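Type II toxin-antitoxin system RelE/ParE family toxin (Pyrococcus horikoshii, PDB 1WMI) probably acts as the toxin of a type II toxin-antitoxin pair of the RelE/ParE family, kept in check by its antitoxin. Local coordinates at residues Ile67-Trp72 / Val76-Lys81. Numbering follows the deposited sequence.
Sequences IYSVNW and VIKILK
Tyr68 and Ile77 lie side by side on one face of the antiparallel pair formed by 67-71 and 76-81, with Tyr68 CD1 3.6 Å from Ile77 CG2. The tyrosine places CG between its backbone N and carbonyl carbon (chi1 65°), which stands the ring up off the sheet, leaning away from 76-81 toward Tyr57; its hydroxyl is hydrogen-bonded to the carbonyl of Pro37. Ile79 adds CD1 4.0 Å from Tyr68 CB, and Val70 CG2 approaches Ile77 CG1, giving branched, strand-compatible residues to a face that Leu33 of helix 20-33 covers at Ile77 and Ile79.

The other face is more polar. Ser69 OG, also between N and carbonyl carbon, sits 3.4 Å from Lys78 CB, and one water links it to Val76 O. A short serine leaves room for the extended lysine, whose NZ is hydrogen-bonded to the backbone of the partner protein.

Ladder bonds include Asn71 N to Val76 O at 2.8 Å. At the far end Ile67 O accepts two: Leu80 N lies in the carbonyl plane at 2.8 Å but bent (133°). Lys81 N reaches Ile67 O at 3.2 Å, straighter (159°). The extra residue turns Leu80 CB over Ile67 O (3.3 Å), and its side chain packs on an aromatic of the partner protein. This is a classic beta bulge in a beta hairpin, two neighbouring inner strands of the sheet, as in the RelE/ParE toxin fold.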
loop_
_atom_site.group_PDB
_atom_site.type_symbol
_atom_site.label_atom_id
_atom_site.label_comp_id
_atom_site.label_asym_id
_atom_site.label_seq_id
_atom_site.Cartn_x
_atom_site.Cartn_y
_atom_site.Cartn_z
ATOM N N ILE A 67 -10.187 -6.074 -5.565
ATOM C CA ILE A 67 -10.638 -4.720 -5.863
ATOM C C ILE A 67 -12.133 -4.638 -5.572
ATOM O O ILE A 67 -12.905 -5.502 -5.987
ATOM C CB ILE A 67 -10.379 -4.338 -7.335
ATOM C CG1 ILE A 67 -8.882 -4.413 -7.631
ATOM C CG2 ILE A 67 -10.869 -2.922 -7.597
ATOM C CD1 ILE A 67 -8.491 -3.847 -9.000
ATOM N N TYR A 68 -12.538 -3.597 -4.855
ATOM C CA TYR A 68 -13.934 -3.446 -4.477
ATOM C C TYR A 68 -14.386 -2.002 -4.464
ATOM O O TYR A 68 -13.571 -1.083 -4.509
ATOM C CB TYR A 68 -14.164 -4.067 -3.093
ATOM C CG TYR A 68 -13.447 -3.379 -1.945
ATOM C CD1 TYR A 68 -14.088 -2.416 -1.175
ATOM C CD2 TYR A 68 -12.142 -3.732 -1.602
ATOM C CE1 TYR A 68 -13.455 -1.821 -0.084
ATOM C CE2 TYR A 68 -11.499 -3.146 -0.516
ATOM C CZ TYR A 68 -12.164 -2.192 0.242
ATOM O OH TYR A 68 -11.543 -1.623 1.328
ATOM N N SER A 69 -15.697 -1.807 -4.410
ATOM C CA SER A 69 -16.255 -0.469 -4.375
ATOM C C SER A 69 -17.015 -0.239 -3.082
ATOM O O SER A 69 -17.500 -1.178 -2.455
ATOM C CB SER A 69 -17.191 -0.257 -5.558
ATOM O OG SER A 69 -18.205 -1.240 -5.577
ATOM N N VAL A 70 -17.106 1.023 -2.684
ATOM C CA VAL A 70 -17.825 1.388 -1.476
ATOM C C VAL A 70 -18.832 2.457 -1.849
ATOM O O VAL A 70 -18.469 3.528 -2.340
ATOM C CB VAL A 70 -16.882 1.948 -0.374
ATOM C CG1 VAL A 70 -17.698 2.387 0.848
ATOM C CG2 VAL A 70 -15.874 0.896 0.032
ATOM N N ASN A 71 -20.103 2.139 -1.640
ATOM C CA ASN A 71 -21.190 3.060 -1.920
ATOM C C ASN A 71 -21.570 3.553 -0.538
ATOM O O ASN A 71 -22.277 2.866 0.202
ATOM C CB ASN A 71 -22.361 2.315 -2.552
ATOM C CG ASN A 71 -23.407 3.246 -3.125
ATOM O OD1 ASN A 71 -23.346 4.456 -2.935
ATOM N ND2 ASN A 71 -24.381 2.679 -3.825
ATOM N N TRP A 72 -21.080 4.735 -0.185
ATOM C CA TRP A 72 -21.343 5.302 1.125
ATOM C C TRP A 72 -22.801 5.621 1.387
ATOM O O TRP A 72 -23.272 5.459 2.506
ATOM C CB TRP A 72 -20.496 6.557 1.330
ATOM C CG TRP A 72 -19.031 6.301 1.152
ATOM C CD1 TRP A 72 -18.305 6.480 0.013
ATOM C CD2 TRP A 72 -18.119 5.797 2.138
ATOM N NE1 TRP A 72 -16.995 6.124 0.225
ATOM C CE2 TRP A 72 -16.850 5.701 1.519
ATOM C CE3 TRP A 72 -18.245 5.416 3.480
ATOM C CZ2 TRP A 72 -15.712 5.240 2.200
ATOM C CZ3 TRP A 72 -17.118 4.958 4.157
ATOM C CH2 TRP A 72 -15.865 4.874 3.515
ATOM N N VAL A 76 -23.070 -0.019 0.712
ATOM C CA VAL A 76 -22.887 -1.274 0.002
ATOM C C VAL A 76 -21.457 -1.400 -0.488
ATOM O O VAL A 76 -20.938 -0.502 -1.158
ATOM C CB VAL A 76 -23.842 -1.371 -1.208
ATOM C CG1 VAL A 76 -23.483 -2.558 -2.073
ATOM C CG2 VAL A 76 -25.260 -1.507 -0.722
ATOM N N ILE A 77 -20.822 -2.510 -0.129
ATOM C CA ILE A 77 -19.452 -2.795 -0.531
ATOM C C ILE A 77 -19.528 -3.940 -1.528
ATOM O O ILE A 77 -20.135 -4.976 -1.256
ATOM C CB ILE A 77 -18.585 -3.220 0.674
ATOM C CG1 ILE A 77 -18.488 -2.058 1.669
ATOM C CG2 ILE A 77 -17.198 -3.645 0.203
ATOM C CD1 ILE A 77 -17.541 -2.309 2.816
ATOM N N LYS A 78 -18.929 -3.758 -2.695
ATOM C CA LYS A 78 -18.986 -4.805 -3.696
ATOM C C LYS A 78 -17.595 -5.261 -4.029
ATOM O O LYS A 78 -16.719 -4.440 -4.288
ATOM C CB LYS A 78 -19.669 -4.305 -4.974
ATOM C CG LYS A 78 -21.096 -3.817 -4.788
ATOM C CD LYS A 78 -21.707 -3.391 -6.116
ATOM C CE LYS A 78 -23.045 -2.716 -5.916
ATOM N NZ LYS A 78 -23.649 -2.348 -7.222
ATOM N N ILE A 79 -17.397 -6.575 -3.994
ATOM C CA ILE A 79 -16.115 -7.163 -4.336
ATOM C C ILE A 79 -16.188 -7.298 -5.853
ATOM O O ILE A 79 -16.915 -8.138 -6.372
ATOM C CB ILE A 79 -15.943 -8.564 -3.697
ATOM C CG1 ILE A 79 -16.171 -8.485 -2.181
ATOM C CG2 ILE A 79 -14.562 -9.128 -4.032
ATOM C CD1 ILE A 79 -15.198 -7.603 -1.435
ATOM N N LEU A 80 -15.453 -6.448 -6.559
ATOM C CA LEU A 80 -15.457 -6.464 -8.014
ATOM C C LEU A 80 -14.632 -7.573 -8.662
ATOM O O LEU A 80 -15.149 -8.314 -9.498
ATOM C CB LEU A 80 -15.017 -5.101 -8.554
ATOM C CG LEU A 80 -16.012 -3.950 -8.351
ATOM C CD1 LEU A 80 -17.428 -4.411 -8.698
ATOM C CD2 LEU A 80 -15.975 -3.487 -6.924
ATOM N N LYS A 81 -13.355 -7.691 -8.301
ATOM C CA LYS A 81 -12.522 -8.735 -8.892
ATOM C C LYS A 81 -11.248 -9.041 -8.116
ATOM O O LYS A 81 -10.894 -8.339 -7.169
ATOM C CB LYS A 81 -12.145 -8.368 -10.331
ATOM C CG LYS A 81 -11.152 -7.226 -10.432
ATOM C CD LYS A 81 -10.628 -7.068 -11.843
ATOM C CE LYS A 81 -9.835 -8.286 -12.289
ATOM N NZ LYS A 81 -9.252 -8.070 -13.651
HETATM O O HOH W 1 -20.273 -0.238 -3.985
#